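PDB 7JID: UDP-L-Rhamnose Synthase from Acanthamoeba polyphaga mimivirus, which synthesises UDP-L-rhamnose, probably as an NADPH-dependent reductase with a Rossmann fold, and here holds NADP and UDP-L-rhamnose. Local coordinates for residues T69-E74 against A255-N260; D85-P90 against S140-F145; I162-T167 against I188-T193. One frame throughout, in Å; residues are numbered along the deposited sequence.

Contact 1 (T69-E74 against A255-N260); sequences TIDYLE and ADRSNN. With AWU ([[(2~{R},3~{S},4~{R},5~{R})-5-[2,4-bis(oxidanylidene)pyrimidin-1-yl]-3,4-bis(oxidanyl)oxolan-2-yl]methoxy-oxidanyl-phosphoryl] [(2~{R},3~{R},4~{R},5~{R},6~{S})-6-methyl-3,4,5-tris(oxidanyl)oxan-2-yl] hydrogen phosphate), chain C.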
loop_
_atom_site.group_PDB
_atom_site.type_symbol
_atom_site.label_atom_id
_atom_site.label_comp_id
_atom_site.label_asym_id
_atom_site.label_seq_id
_atom_site.Cartn_x
_atom_site.Cartn_y
_atom_site.Cartn_z
ATOM N N THR A 69 20.453 -3.433 -4.008
ATOM C CA THR A 69 19.536 -2.615 -4.839
ATOM C C THR A 69 18.089 -2.965 -4.506
ATOM O O THR A 69 17.823 -3.941 -3.801
ATOM C CB THR A 69 19.775 -2.797 -6.346
ATOM O OG1 THR A 69 19.196 -4.034 -6.730
ATOM C CG2 THR A 69 21.242 -2.711 -6.725
ATOM N N ILE A 70 17.158 -2.243 -5.133
ATOM C CA ILE A 70 15.713 -2.501 -4.980
ATOM C C ILE A 70 15.361 -3.875 -5.508
ATOM O O ILE A 70 14.238 -4.323 -5.248
ATOM C CB ILE A 70 14.873 -1.407 -5.655
ATOM C CG1 ILE A 70 15.151 -1.324 -7.167
ATOM C CG2 ILE A 70 15.088 -0.096 -4.917
ATOM C CD1 ILE A 70 14.056 -0.649 -7.969
ATOM N N ASP A 71 16.295 -4.590 -6.147
ATOM C CA ASP A 71 16.000 -5.978 -6.547
ATOM C C ASP A 71 15.640 -6.817 -5.310
ATOM O O ASP A 71 14.957 -7.846 -5.436
ATOM C CB ASP A 71 17.206 -6.567 -7.276
ATOM C CG ASP A 71 17.210 -6.234 -8.749
ATOM O OD1 ASP A 71 16.350 -5.447 -9.155
ATOM O OD2 ASP A 71 17.985 -6.904 -9.492
ATOM N N TYR A 72 16.099 -6.391 -4.142
ATOM C CA TYR A 72 15.915 -7.070 -2.839
ATOM C C TYR A 72 14.414 -7.325 -2.686
ATOM O O TYR A 72 14.002 -8.375 -2.173
ATOM C CB TYR A 72 16.469 -6.203 -1.713
ATOM C CG TYR A 72 16.043 -6.643 -0.338
ATOM C CD1 TYR A 72 15.051 -5.979 0.370
ATOM C CD2 TYR A 72 16.649 -7.733 0.242
ATOM C CE1 TYR A 72 14.632 -6.420 1.616
ATOM C CE2 TYR A 72 16.261 -8.169 1.495
ATOM C CZ TYR A 72 15.279 -7.500 2.201
ATOM O OH TYR A 72 14.905 -7.991 3.429
ATOM N N LEU A 73 13.562 -6.350 -3.068
ATOM C CA LEU A 73 12.102 -6.430 -2.801
ATOM C C LEU A 73 11.377 -7.394 -3.729
ATOM O O LEU A 73 10.205 -7.634 -3.477
ATOM C CB LEU A 73 11.446 -5.046 -2.913
ATOM C CG LEU A 73 12.051 -3.995 -1.992
ATOM C CD1 LEU A 73 11.617 -2.602 -2.414
ATOM C CD2 LEU A 73 11.657 -4.296 -0.563
ATOM N N GLU A 74 12.040 -7.953 -4.753
ATOM C CA GLU A 74 11.343 -8.841 -5.719
ATOM C C GLU A 74 11.273 -10.285 -5.186
ATOM O O GLU A 74 10.475 -11.062 -5.731
ATOM C CB GLU A 74 12.024 -8.758 -7.084
ATOM C CG GLU A 74 12.097 -7.340 -7.636
ATOM C CD GLU A 74 10.746 -6.671 -7.833
ATOM O OE1 GLU A 74 9.714 -7.392 -7.779
ATOM O OE2 GLU A 74 10.705 -5.428 -8.040
ATOM N N ALA A 255 14.303 -6.735 -11.623
ATOM C CA ALA A 255 13.249 -5.746 -11.913
ATOM C C ALA A 255 13.812 -4.752 -12.931
ATOM O O ALA A 255 15.053 -4.616 -13.043
ATOM C CB ALA A 255 12.838 -5.046 -10.623
ATOM N N ASP A 256 12.935 -4.034 -13.605
ATOM C CA ASP A 256 13.327 -2.895 -14.461
ATOM C C ASP A 256 13.660 -1.670 -13.594
ATOM O O ASP A 256 13.688 -1.777 -12.348
ATOM C CB ASP A 256 12.179 -2.545 -15.400
ATOM C CG ASP A 256 12.557 -1.853 -16.700
ATOM O OD1 ASP A 256 13.762 -1.508 -16.895
ATOM O OD2 ASP A 256 11.646 -1.661 -17.537
ATOM N N ARG A 257 14.085 -0.606 -14.266
ATOM C CA ARG A 257 14.521 0.664 -13.615
ATOM C C ARG A 257 13.788 1.830 -14.279
ATOM O O ARG A 257 13.516 1.845 -15.500
ATOM C CB ARG A 257 16.035 0.863 -13.624
ATOM C CG ARG A 257 16.858 -0.168 -12.868
ATOM C CD ARG A 257 16.517 -0.200 -11.410
ATOM N NE ARG A 257 17.421 -1.032 -10.636
ATOM C CZ ARG A 257 17.201 -2.294 -10.297
ATOM N NH1 ARG A 257 16.128 -2.942 -10.711
ATOM N NH2 ARG A 257 18.082 -2.891 -9.511
ATOM N N SER A 258 13.404 2.788 -13.444
ATOM C CA SER A 258 12.723 4.029 -13.855
ATOM C C SER A 258 13.729 4.941 -14.587
ATOM O O SER A 258 14.861 5.126 -14.092
ATOM C CB SER A 258 12.235 4.738 -12.638
ATOM O OG SER A 258 11.717 6.015 -12.940
ATOM N N ASN A 259 13.320 5.506 -15.708
ATOM C CA ASN A 259 14.132 6.501 -16.456
ATOM C C ASN A 259 13.218 7.656 -16.813
ATOM O O ASN A 259 12.227 7.387 -17.528
ATOM C CB ASN A 259 14.756 5.902 -17.724
ATOM C CG ASN A 259 15.787 4.863 -17.379
ATOM O OD1 ASN A 259 16.907 5.177 -17.041
ATOM N ND2 ASN A 259 15.398 3.594 -17.453
ATOM N N ASN A 260 13.543 8.894 -16.431
ATOM C CA ASN A 260 12.615 10.018 -16.689
ATOM C C ASN A 260 13.365 11.352 -16.573
ATOM O O ASN A 260 14.476 11.395 -16.039
ATOM C CB ASN A 260 11.388 9.909 -15.791
ATOM C CG ASN A 260 11.693 10.187 -14.331
ATOM O OD1 ASN A 260 12.258 11.224 -14.034
ATOM N ND2 ASN A 260 11.252 9.278 -13.480
HETATM P PA AWU C . 20.679 0.380 -9.042
HETATM O O1A AWU C . 20.034 -0.925 -9.318
HETATM O O2A AWU C . 22.079 0.384 -8.452
HETATM O O3A AWU C . 19.961 1.365 -7.959
HETATM P PB AWU C . 18.368 1.371 -7.532
HETATM O O1B AWU C . 17.373 1.424 -8.717
HETATM O O2B AWU C . 18.167 0.296 -6.440
HETATM O O3B AWU C . 18.349 2.835 -6.887
HETATM C "C5'" AWU C . 15.906 4.331 -4.665
HETATM O "O5'" AWU C . 17.093 3.754 -5.176
HETATM C "C4'" AWU C . 15.731 5.726 -5.238
HETATM O "O4'" AWU C . 14.449 6.292 -4.885
HETATM C "C3'" AWU C . 15.816 5.647 -6.727
HETATM O "O3'" AWU C . 15.948 6.955 -7.219
HETATM C "C2'" AWU C . 17.057 4.909 -7.220
HETATM C "C1'" AWU C . 17.249 3.633 -6.528
HETATM N N1 AWU C . 22.780 -0.044 -13.771
HETATM C C2 AWU C . 23.681 -0.305 -14.789
HETATM O O2 AWU C . 24.003 0.602 -15.584
HETATM N N3 AWU C . 24.302 -1.526 -14.810
HETATM C C4 AWU C . 23.951 -2.528 -13.961
HETATM O O4 AWU C . 24.602 -3.635 -14.035
HETATM C C5 AWU C . 23.057 -2.256 -12.924
HETATM C C6 AWU C . 22.388 -1.037 -12.895
HETATM C C1C AWU C . 22.094 1.278 -13.692
HETATM C C2C AWU C . 20.574 1.256 -13.531
HETATM C C3C AWU C . 20.317 2.592 -12.789
HETATM C C4C AWU C . 21.562 2.716 -11.971
HETATM C C5C AWU C . 21.396 2.458 -10.488
HETATM C "C6'" AWU C . 16.103 4.338 -3.151
HETATM O "O2'" AWU C . 18.185 5.674 -6.851
HETATM O O2C AWU C . 19.986 1.251 -14.808
HETATM O O3C AWU C . 20.320 3.681 -13.694
HETATM O O4C AWU C . 22.505 1.756 -12.428
HETATM O O5C AWU C . 20.690 1.202 -10.372
#

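Contact 2 (D85-P90 against S140-F145); sequences DNLYGP and SVVKGF. With NAP (NADP nicotinamide-adenine-dinucleotide phosphate), chain D.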
loop_
_atom_site.group_PDB
_atom_site.type_symbol
_atom_site.label_atom_id
_atom_site.label_comp_id
_atom_site.label_asym_id
_atom_site.label_seq_id
_atom_site.Cartn_x
_atom_site.Cartn_y
_atom_site.Cartn_z
ATOM N N ASP A 85 7.636 -0.551 5.023
ATOM C CA ASP A 85 8.655 0.502 5.157
ATOM C C ASP A 85 8.423 1.600 4.137
ATOM O O ASP A 85 8.856 2.724 4.398
ATOM C CB ASP A 85 10.060 -0.105 5.099
ATOM C CG ASP A 85 10.369 -1.073 6.233
ATOM O OD1 ASP A 85 9.750 -0.966 7.322
ATOM O OD2 ASP A 85 11.272 -1.946 6.029
ATOM N N ASN A 86 7.894 1.258 2.950
ATOM C CA ASN A 86 7.870 2.178 1.797
ATOM C C ASN A 86 6.481 2.807 1.635
ATOM O O ASN A 86 6.394 3.720 0.794
ATOM C CB ASN A 86 8.264 1.459 0.502
ATOM C CG ASN A 86 9.711 1.051 0.526
ATOM O OD1 ASN A 86 10.545 1.770 1.064
ATOM N ND2 ASN A 86 10.039 -0.033 -0.197
ATOM N N LEU A 87 5.465 2.336 2.382
ATOM C CA LEU A 87 4.127 2.968 2.333
ATOM C C LEU A 87 3.580 3.113 3.747
ATOM O O LEU A 87 3.227 4.257 4.152
ATOM C CB LEU A 87 3.213 2.133 1.436
ATOM C CG LEU A 87 1.855 2.750 1.121
ATOM C CD1 LEU A 87 1.376 2.232 -0.221
ATOM C CD2 LEU A 87 0.849 2.442 2.220
ATOM N N TYR A 88 3.331 2.002 4.447
ATOM C CA TYR A 88 2.629 2.080 5.743
ATOM C C TYR A 88 3.331 3.010 6.734
ATOM O O TYR A 88 2.628 3.900 7.332
ATOM C CB TYR A 88 2.363 0.695 6.330
ATOM C CG TYR A 88 1.501 0.744 7.571
ATOM C CD1 TYR A 88 0.154 1.079 7.486
ATOM C CD2 TYR A 88 2.049 0.603 8.822
ATOM C CE1 TYR A 88 -0.640 1.180 8.615
ATOM C CE2 TYR A 88 1.260 0.696 9.968
ATOM C CZ TYR A 88 -0.085 1.021 9.866
ATOM O OH TYR A 88 -0.840 1.187 10.992
ATOM N N GLY A 89 4.622 2.817 7.024
ATOM C CA GLY A 89 5.375 3.659 7.973
ATOM C C GLY A 89 5.227 5.136 7.612
ATOM O O GLY A 89 4.851 5.956 8.461
ATOM N N PRO A 90 5.533 5.540 6.361
ATOM C CA PRO A 90 5.365 6.942 5.967
ATOM C C PRO A 90 3.931 7.463 6.184
ATOM O O PRO A 90 3.793 8.592 6.600
ATOM C CB PRO A 90 5.757 6.895 4.466
ATOM C CG PRO A 90 6.818 5.813 4.427
ATOM C CD PRO A 90 6.235 4.728 5.328
ATOM N N SER A 140 9.004 0.665 -7.191
ATOM C CA SER A 140 8.439 1.826 -7.899
ATOM C C SER A 140 6.917 1.784 -7.776
ATOM O O SER A 140 6.255 2.829 -7.598
ATOM C CB SER A 140 8.883 1.925 -9.327
ATOM O OG SER A 140 10.239 2.342 -9.397
ATOM N N VAL A 141 6.357 0.585 -7.811
ATOM C CA VAL A 141 4.883 0.407 -7.708
ATOM C C VAL A 141 4.399 0.904 -6.345
ATOM O O VAL A 141 3.503 1.756 -6.288
ATOM C CB VAL A 141 4.491 -1.048 -7.925
ATOM C CG1 VAL A 141 3.012 -1.204 -7.579
ATOM C CG2 VAL A 141 4.751 -1.439 -9.377
ATOM N N VAL A 142 5.015 0.429 -5.284
ATOM C CA VAL A 142 4.588 0.781 -3.907
ATOM C C VAL A 142 4.832 2.275 -3.687
ATOM O O VAL A 142 3.929 2.962 -3.194
ATOM C CB VAL A 142 5.290 -0.100 -2.871
ATOM C CG1 VAL A 142 5.043 0.425 -1.451
ATOM C CG2 VAL A 142 4.807 -1.528 -3.003
ATOM N N LYS A 143 6.009 2.784 -4.057
ATOM C CA LYS A 143 6.379 4.213 -3.883
ATOM C C LYS A 143 5.458 5.119 -4.684
ATOM O O LYS A 143 5.203 6.218 -4.216
ATOM C CB LYS A 143 7.855 4.459 -4.177
ATOM C CG LYS A 143 8.785 3.970 -3.071
ATOM C CD LYS A 143 8.771 4.902 -1.833
ATOM C CE LYS A 143 9.844 4.653 -0.826
ATOM N NZ LYS A 143 9.857 5.697 0.228
ATOM N N GLY A 144 4.994 4.666 -5.831
ATOM C CA GLY A 144 4.026 5.434 -6.621
ATOM C C GLY A 144 2.787 5.659 -5.803
ATOM O O GLY A 144 2.264 6.828 -5.716
ATOM N N PHE A 145 2.258 4.608 -5.182
ATOM C CA PHE A 145 1.063 4.780 -4.335
ATOM C C PHE A 145 1.386 5.635 -3.125
ATOM O O PHE A 145 0.560 6.426 -2.732
ATOM C CB PHE A 145 0.457 3.430 -3.962
ATOM C CG PHE A 145 -0.215 2.785 -5.153
ATOM C CD1 PHE A 145 -1.367 3.348 -5.680
ATOM C CD2 PHE A 145 0.362 1.719 -5.821
ATOM C CE1 PHE A 145 -1.975 2.806 -6.799
ATOM C CE2 PHE A 145 -0.267 1.150 -6.914
ATOM C CZ PHE A 145 -1.422 1.715 -7.409
HETATM P PA NAP D . 19.209 3.564 4.035
HETATM O O1A NAP D . 20.668 3.867 4.284
HETATM O O2A NAP D . 18.783 2.135 3.891
HETATM O O5B NAP D . 18.482 4.276 5.248
HETATM C C5B NAP D . 17.129 3.954 5.571
HETATM C C4B NAP D . 16.814 4.023 7.058
HETATM O O4B NAP D . 15.424 3.860 7.301
HETATM C C3B NAP D . 17.565 2.908 7.772
HETATM O O3B NAP D . 18.221 3.593 8.865
HETATM C C2B NAP D . 16.436 2.000 8.243
HETATM O O2B NAP D . 16.733 1.541 9.527
HETATM C C1B NAP D . 15.228 2.929 8.347
HETATM N N9A NAP D . 13.900 2.348 8.296
HETATM C C8A NAP D . 13.382 1.613 7.323
HETATM N N7A NAP D . 12.116 1.292 7.598
HETATM C C5A NAP D . 11.825 1.829 8.790
HETATM C C6A NAP D . 10.685 1.813 9.622
HETATM N N6A NAP D . 9.614 1.165 9.224
HETATM N N1A NAP D . 10.785 2.482 10.823
HETATM C C2A NAP D . 11.909 3.134 11.149
HETATM N N3A NAP D . 13.043 3.192 10.432
HETATM C C4A NAP D . 12.999 2.548 9.234
HETATM O O3 NAP D . 18.560 4.296 2.756
HETATM P PN NAP D . 18.784 5.835 2.286
HETATM O O1N NAP D . 19.318 5.613 0.880
HETATM O O2N NAP D . 19.352 6.748 3.289
HETATM O O5D NAP D . 17.278 6.238 2.007
HETATM C C5D NAP D . 16.335 6.914 2.827
HETATM C C4D NAP D . 14.917 6.628 2.248
HETATM O O4D NAP D . 14.346 7.850 1.904
HETATM C C3D NAP D . 15.060 5.839 0.964
HETATM O O3D NAP D . 13.770 5.317 0.469
HETATM C C2D NAP D . 15.733 7.015 0.217
HETATM O O2D NAP D . 15.816 6.979 -1.215
HETATM C C1D NAP D . 14.909 8.204 0.636
HETATM P P2B NAP D . 16.834 -0.012 9.840
HETATM O O1X NAP D . 18.126 -0.516 9.361
HETATM O O2X NAP D . 16.839 0.126 11.375
HETATM O O3X NAP D . 15.655 -0.829 9.302
HETATM O O HOH W 1 9.520 5.030 2.854
#

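Contact 3 (I162-T167 against I188-T193); sequences IRMPIT and IPNSMT. With AWU ([[(2~{R},3~{S},4~{R},5~{R})-5-[2,4-bis(oxidanylidene)pyrimidin-1-yl]-3,4-bis(oxidanyl)oxolan-2-yl]methoxy-oxidanyl-phosphoryl] [(2~{R},3~{R},4~{R},5~{R},6~{S})-6-methyl-3,4,5-tris(oxidanyl)oxan-2-yl] hydrogen phosphate), chain C.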
loop_
_atom_site.group_PDB
_atom_site.type_symbol
_atom_site.label_atom_id
_atom_site.label_comp_id
_atom_site.label_asym_id
_atom_site.label_seq_id
_atom_site.Cartn_x
_atom_site.Cartn_y
_atom_site.Cartn_z
ATOM N N ILE A 162 13.241 12.672 -4.775
ATOM C CA ILE A 162 14.656 12.596 -5.226
ATOM C C ILE A 162 14.768 11.417 -6.199
ATOM O O ILE A 162 13.922 10.508 -6.151
ATOM C CB ILE A 162 15.643 12.490 -4.059
ATOM C CG1 ILE A 162 15.367 11.252 -3.202
ATOM C CG2 ILE A 162 15.638 13.791 -3.269
ATOM C CD1 ILE A 162 16.589 10.832 -2.405
ATOM N N ARG A 163 15.815 11.441 -6.978
ATOM C CA ARG A 163 16.177 10.269 -7.797
ATOM C C ARG A 163 17.668 10.059 -7.777
ATOM O O ARG A 163 18.427 11.051 -7.823
ATOM C CB ARG A 163 15.733 10.445 -9.240
ATOM C CG ARG A 163 14.242 10.636 -9.390
ATOM C CD ARG A 163 13.793 10.647 -10.848
ATOM N NE ARG A 163 13.922 9.322 -11.449
ATOM C CZ ARG A 163 14.598 8.986 -12.547
ATOM N NH1 ARG A 163 15.438 9.819 -13.119
ATOM N NH2 ARG A 163 14.531 7.758 -13.000
ATOM N N MET A 164 18.085 8.808 -7.902
ATOM C CA MET A 164 19.505 8.461 -8.183
ATOM C C MET A 164 20.440 9.378 -7.395
ATOM O O MET A 164 21.355 10.041 -7.933
ATOM C CB MET A 164 19.782 8.604 -9.676
ATOM C CG MET A 164 18.830 7.703 -10.457
ATOM S SD MET A 164 18.906 7.948 -12.217
ATOM C CE MET A 164 17.995 6.513 -12.778
ATOM N N PRO A 165 20.275 9.444 -6.051
ATOM C CA PRO A 165 21.048 10.396 -5.274
ATOM C C PRO A 165 22.563 10.180 -5.331
ATOM O O PRO A 165 23.030 9.032 -5.361
ATOM C CB PRO A 165 20.582 10.191 -3.833
ATOM C CG PRO A 165 19.849 8.887 -3.830
ATOM C CD PRO A 165 19.295 8.705 -5.244
ATOM N N ILE A 166 23.301 11.298 -5.419
ATOM C CA ILE A 166 24.780 11.361 -5.582
ATOM C C ILE A 166 25.384 12.145 -4.415
ATOM O O ILE A 166 24.778 13.129 -4.008
ATOM C CB ILE A 166 25.120 12.036 -6.910
ATOM C CG1 ILE A 166 24.711 11.186 -8.121
ATOM C CG2 ILE A 166 26.597 12.416 -6.991
ATOM C CD1 ILE A 166 24.558 11.993 -9.374
ATOM N N THR A 167 26.469 11.649 -3.855
ATOM C CA THR A 167 27.308 12.432 -2.922
ATOM C C THR A 167 28.728 12.519 -3.463
ATOM O O THR A 167 29.144 11.605 -4.214
ATOM C CB THR A 167 27.271 11.821 -1.517
ATOM O OG1 THR A 167 27.661 10.443 -1.612
ATOM C CG2 THR A 167 25.913 11.995 -0.867
ATOM N N ILE A 188 21.399 6.108 -19.903
ATOM C CA ILE A 188 20.115 6.755 -20.269
ATOM C C ILE A 188 20.067 8.114 -19.568
ATOM O O ILE A 188 20.321 8.186 -18.372
ATOM C CB ILE A 188 18.897 5.877 -19.880
ATOM C CG1 ILE A 188 18.879 4.502 -20.588
ATOM C CG2 ILE A 188 17.602 6.634 -20.148
ATOM C CD1 ILE A 188 17.792 3.557 -20.102
ATOM N N PRO A 189 19.706 9.212 -20.276
ATOM C CA PRO A 189 19.561 10.529 -19.634
ATOM C C PRO A 189 18.494 10.467 -18.532
ATOM O O PRO A 189 17.394 9.974 -18.759
ATOM C CB PRO A 189 19.185 11.477 -20.777
ATOM C CG PRO A 189 19.729 10.780 -22.006
ATOM C CD PRO A 189 19.506 9.317 -21.730
ATOM N N ASN A 190 18.774 11.105 -17.404
ATOM C CA ASN A 190 17.890 11.015 -16.231
ATOM C C ASN A 190 18.014 12.246 -15.342
ATOM O O ASN A 190 19.104 12.888 -15.330
ATOM C CB ASN A 190 18.322 9.831 -15.375
ATOM C CG ASN A 190 17.577 8.569 -15.710
ATOM O OD1 ASN A 190 16.422 8.417 -15.311
ATOM N ND2 ASN A 190 18.257 7.648 -16.419
ATOM N N SER A 191 16.934 12.551 -14.644
ATOM C CA SER A 191 16.910 13.514 -13.533
ATOM C C SER A 191 17.544 12.855 -12.322
ATOM O O SER A 191 17.081 11.753 -11.921
ATOM C CB SER A 191 15.556 14.001 -13.251
ATOM O OG SER A 191 15.057 14.844 -14.283
ATOM N N MET A 192 18.482 13.544 -11.692
ATOM C CA MET A 192 19.211 13.020 -10.517
ATOM C C MET A 192 19.354 14.117 -9.468
ATOM O O MET A 192 19.233 15.254 -9.810
ATOM C CB MET A 192 20.591 12.455 -10.870
ATOM C CG MET A 192 20.616 11.685 -12.159
ATOM S SD MET A 192 22.141 10.721 -12.290
ATOM C CE MET A 192 21.880 9.888 -13.884
ATOM N N THR A 193 19.647 13.708 -8.245
ATOM C CA THR A 193 19.715 14.578 -7.047
ATOM C C THR A 193 21.134 14.564 -6.502
ATOM O O THR A 193 21.578 13.512 -6.050
ATOM C CB THR A 193 18.757 14.081 -5.966
ATOM O OG1 THR A 193 17.418 14.076 -6.463
ATOM C CG2 THR A 193 18.749 14.983 -4.748
HETATM P PA AWU C . 20.679 0.380 -9.042
HETATM O O1A AWU C . 20.034 -0.925 -9.318
HETATM O O2A AWU C . 22.079 0.384 -8.452
HETATM O O3A AWU C . 19.961 1.365 -7.959
HETATM P PB AWU C . 18.368 1.371 -7.532
HETATM O O1B AWU C . 17.373 1.424 -8.717
HETATM O O2B AWU C . 18.167 0.296 -6.440
HETATM O O3B AWU C . 18.349 2.835 -6.887
HETATM C "C5'" AWU C . 15.906 4.331 -4.665
HETATM O "O5'" AWU C . 17.093 3.754 -5.176
HETATM C "C4'" AWU C . 15.731 5.726 -5.238
HETATM O "O4'" AWU C . 14.449 6.292 -4.885
HETATM C "C3'" AWU C . 15.816 5.647 -6.727
HETATM O "O3'" AWU C . 15.948 6.955 -7.219
HETATM C "C2'" AWU C . 17.057 4.909 -7.220
HETATM C "C1'" AWU C . 17.249 3.633 -6.528
HETATM N N1 AWU C . 22.780 -0.044 -13.771
HETATM C C2 AWU C . 23.681 -0.305 -14.789
HETATM O O2 AWU C . 24.003 0.602 -15.584
HETATM N N3 AWU C . 24.302 -1.526 -14.810
HETATM C C4 AWU C . 23.951 -2.528 -13.961
HETATM O O4 AWU C . 24.602 -3.635 -14.035
HETATM C C5 AWU C . 23.057 -2.256 -12.924
HETATM C C6 AWU C . 22.388 -1.037 -12.895
HETATM C C1C AWU C . 22.094 1.278 -13.692
HETATM C C2C AWU C . 20.574 1.256 -13.531
HETATM C C3C AWU C . 20.317 2.592 -12.789
HETATM C C4C AWU C . 21.562 2.716 -11.971
HETATM C C5C AWU C . 21.396 2.458 -10.488
HETATM C "C6'" AWU C . 16.103 4.338 -3.151
HETATM O "O2'" AWU C . 18.185 5.674 -6.851
HETATM O O2C AWU C . 19.986 1.251 -14.808
HETATM O O3C AWU C . 20.320 3.681 -13.694
HETATM O O4C AWU C . 22.505 1.756 -12.428
HETATM O O5C AWU C . 20.690 1.202 -10.372
#

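Contact 1 (T69-E74 against A255-N260)
Arg257 reaches from the 255-260 loop to Asp71, in the short 3-10 turn after Thr69, passing the diphosphate of UDP-rhamnose on the way. Its CB and CG run beside the ribose, with CG 3.9 Å from O2C of the ligand. A bend at chi2 (-61°) sends CD past the second phosphate, 3.3 Å from ligand O1B. NE donates to ligand O1A at 2.9 Å, and NH2 reaches the same oxygen at 2.8 Å. At the neighbouring edge, NH1 forms a salt bridge with Asp71 OD1 (3.0 Å), on the syn side but 34° out of the carboxylate plane, while NH2 adds a weak bond. NH1 also makes a nearly straight bond to Asp256 O (3.2 Å). Carboxylate and guanidinium planes stand 89° apart; the other oxygen, OD2, takes the backbone N of Lys254. Ile70 CG1 sits over the centre of one guanidinium face, 3.9 Å from CZ of Arg257, and Ile70 N donates to ligand O2B at 3.0 Å. Thr69 OG1 accepts from Asp71 N, an ST turn. The guanidinium thus joins a phosphate oxygen to a buried carboxylate, an arrangement likely to offset part of the diphosphate's negative charge and to fix the arginine's orientation.

Contact 2 (D85-P90 against S140-F145)
The carboxamide of Asn86 has the methylene CE of Lys143 over one face, displaced to the oxygen side, 3.5 Å from CE to Asn86 OD1. Its polar atoms are taken outside the two segments: OD1 accepts from Arg61 N, ND2 donates to Asn82 OD1. The ring of Phe145 leads away from this interface, its plane meeting that of Tyr88 of the second subunit at about 45°; within the pair only its CB takes part, 4.0 Å from Leu87 CD1. These groups belong to two helices of the Rossmann fold, 79-99 and 138-150, which pack side by side and nearly parallel, their local axes 8.7 Å apart at 24°. Both also touch the second subunit, an arrangement consistent with the helical dimer interface of short-chain dehydrogenases. At the centre, Val142 CG1 fits between two side chains of the first helix, 3.8 Å from Leu87 CB and 3.9 Å from Asn86 CB. Lys143 stands four residues after Tyr139, matching the Tyr-x-x-x-Lys signature of that superfamily, and its NZ is bonded to Tyr106 OH. Next to Asn86, Asp85 lies at the N6/N7 edge of the NADP adenine, OD1 accepting from N6A at 2.9 Å and OD2 in a salt bridge with Arg61. A water joins the helices as well, accepting from Lys143 NZ at 2.7 Å and donating to Asp85 O at 2.9 Å.

Contact 3 (I162-T167 against I188-T193)
Arg163 and Thr193 bring together two irregular, mostly extended segments that run across each other, meeting where Arg163-Pro165 passes Met192-Thr193. Thr193 N makes a weak bond to Arg163 O at 3.0 Å, and Thr193 O accepts from Ile166 N at 2.9 Å, nearly along the C=O axis. Between these bonds Met164 has the positive phi (40°) of a turn in the chain. The side chain of Thr193 tightens the join: OG1 accepts from Arg163 N at 3.1 Å, has Phe216 O as a further partner, and lies against CB of Ile162, while the two CG2 methyls of Ile162 and Thr193 touch. Arg163 instead turns back along the second segment, bent at chi3 (70°). Its NH1 and NH2 grip Asn190 OD1 end-on, at 2.8 and 3.1 Å, both with the oxygen in the guanidinium plane. NH1 also donates to an in-plane lone pair of Ser191 O, at 2.8 Å. The amide plane lies 29° from that of the guanidinium, and Asn190 OD1 takes Asn260 N as well. Beside Asn190 the contact turns apolar, with Met164 SD 3.9 Å from Met192 CE and the sulfur of Met192 beside Ile166 CD1. Asn190 OD1, Ser191 O and Thr193 OG1 thus hold the side chain and backbone of Arg163, next to Met164 N, which donates to the rhamnose hydroxyl O3' (2.9 Å) and makes the turn part of the sugar pocket.

From the N terminus, segment 69-74 follows strand 54-57 and opens contact 1, the longest of the three loops. Before it closes, helix 79-99 opens contact 2, which helix 138-150 closes across the intervening strand 103-109. Contact 3 then opens after strand 157-162 and closes ahead of helix 195-207. Only at 255-260 is contact 1 completed, so it encloses the other two, which follow one another in series without touching. Contact 1 meets each of them: Leu73 packs on Asn86, and Asn259 and Asn260 pair with Asn190 and Ser191. Contacts 1 and 3 line the UDP-rhamnose pocket, whereas contact 2 joins two Rossmann helices beside NADP.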